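Local coordinates for uncharacterized protein (Bacteroides eggerthii, PDB 4FTD) that is of unknown function but pairs a six-bladed beta-propeller with an immunoglobulin-like domain and may take part in carbohydrate metabolism, at residues A[199-203]-A[276-280]. Residues are numbered along the deposited sequence.
Sequences NGHVY and ISGHK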
# COMPACT_ATOMS: atom_id res chain seq x y z
N ASN A 199 1.04 -16.47 -5.20
CA ASN A 199 1.35 -17.06 -6.51
C ASN A 199 0.18 -17.80 -7.10
O ASN A 199 0.34 -18.76 -7.81
CB ASN A 199 2.60 -17.99 -6.43
CG ASN A 199 3.86 -17.26 -5.95
OD1 ASN A 199 4.11 -16.13 -6.34
ND2 ASN A 199 4.66 -17.92 -5.11
N GLY A 200 -1.04 -17.38 -6.78
CA GLY A 200 -2.21 -18.11 -7.23
C GLY A 200 -2.55 -19.39 -6.44
O GLY A 200 -3.46 -20.10 -6.82
N HIS A 201 -1.79 -19.68 -5.38
CA HIS A 201 -2.03 -20.85 -4.54
C HIS A 201 -2.61 -20.43 -3.20
O HIS A 201 -2.40 -19.31 -2.76
CB HIS A 201 -0.69 -21.55 -4.25
CG HIS A 201 0.15 -21.75 -5.46
ND1 HIS A 201 -0.33 -22.38 -6.59
CD2 HIS A 201 1.41 -21.37 -5.74
CE1 HIS A 201 0.61 -22.39 -7.52
NE2 HIS A 201 1.69 -21.80 -7.02
N VAL A 202 -3.29 -21.35 -2.54
CA VAL A 202 -3.77 -21.14 -1.20
C VAL A 202 -2.92 -21.94 -0.21
O VAL A 202 -2.58 -23.12 -0.45
CB VAL A 202 -5.24 -21.53 -1.05
CG1 VAL A 202 -5.70 -21.29 0.39
CG2 VAL A 202 -6.06 -20.75 -2.07
N TYR A 203 -2.56 -21.28 0.88
CA TYR A 203 -1.93 -21.90 2.02
C TYR A 203 -2.80 -21.70 3.24
O TYR A 203 -3.26 -20.59 3.46
CB TYR A 203 -0.62 -21.22 2.33
CG TYR A 203 0.46 -21.42 1.28
CD1 TYR A 203 0.48 -20.63 0.11
CD2 TYR A 203 1.41 -22.39 1.43
CE1 TYR A 203 1.46 -20.84 -0.87
CE2 TYR A 203 2.39 -22.57 0.48
CZ TYR A 203 2.42 -21.79 -0.66
OH TYR A 203 3.35 -22.01 -1.64
N ILE A 276 10.53 -22.78 3.22
CA ILE A 276 9.73 -23.37 2.16
C ILE A 276 10.47 -23.13 0.84
O ILE A 276 11.05 -22.08 0.66
CB ILE A 276 8.26 -22.85 2.18
CG1 ILE A 276 7.41 -23.56 1.13
CG2 ILE A 276 8.19 -21.39 1.91
CD1 ILE A 276 5.92 -23.59 1.44
N SER A 277 10.48 -24.14 -0.02
CA SER A 277 11.07 -24.06 -1.35
C SER A 277 10.19 -24.78 -2.35
O SER A 277 9.45 -25.71 -2.02
CB SER A 277 12.48 -24.69 -1.40
OG SER A 277 12.40 -26.03 -0.96
N GLY A 278 10.29 -24.33 -3.60
CA GLY A 278 9.51 -24.89 -4.69
C GLY A 278 8.03 -24.89 -4.40
O GLY A 278 7.34 -25.79 -4.81
N HIS A 279 7.53 -23.89 -3.67
CA HIS A 279 6.12 -23.72 -3.34
C HIS A 279 5.54 -24.69 -2.31
O HIS A 279 4.63 -24.31 -1.62
CB HIS A 279 5.19 -23.75 -4.56
CG HIS A 279 5.57 -22.84 -5.67
ND1 HIS A 279 6.44 -23.23 -6.67
CD2 HIS A 279 5.20 -21.58 -5.97
CE1 HIS A 279 6.58 -22.24 -7.53
NE2 HIS A 279 5.85 -21.22 -7.13
N LYS A 280 6.01 -25.94 -2.27
CA LYS A 280 5.37 -26.99 -1.48
C LYS A 280 6.27 -27.73 -0.55
O LYS A 280 5.77 -28.60 0.15
CB LYS A 280 4.86 -28.08 -2.44
CG LYS A 280 3.86 -27.63 -3.45
CD LYS A 280 3.76 -28.64 -4.57
CE LYS A 280 3.01 -29.86 -4.16
NZ LYS A 280 2.91 -30.77 -5.34
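Two neighbouring propeller blades meet here, each through a tight turn between antiparallel strands: 199-203 turns from strand 190-198 into strand 201-207, while 276-280 leaves strand 270-277 for strand 281-291. Start at N199, which sits at positive phi with its amide against the edge of the H279 ring, ND2 lying 3.8 Å from CD2 of H279. That ND2 is itself hydrogen-bonded to the carbonyl of D254, so N199 also reaches the second blade at another turn. G200, again at positive phi, completes the turn, and H201 opens the strand. Its imidazole directs an edge at the face of H279 in an offset edge-to-face pair, centroids 5.2 Å apart and planes at 82°, with NE2 of H201 3.7 Å from CD2 of H279; its other nitrogen, ND1, donates to the carbonyl O of E221, in its own blade. V202, the alternate residue of the strand, is out of reach of 276-280 and packs on L180, L197 and W220. Y203 then returns to the interface. Its OH donates a short hydrogen bond, 2.6 Å, to the backbone O of H279, and its ring carbon CE2 also rests 3.8 Å from CD1 of I276, while I253 touches both side chains. G278 and H279 both have positive phi in this turn, and H279 offers both its ring and its carbonyl to the other blade. Thus the one hydrogen bond between these segments ties a buried phenol to a main-chain acceptor and does not draw on the H279 side chain, whereas the ring pair needs that imidazole and Y203 with I276 adds an apolar contact between the blades.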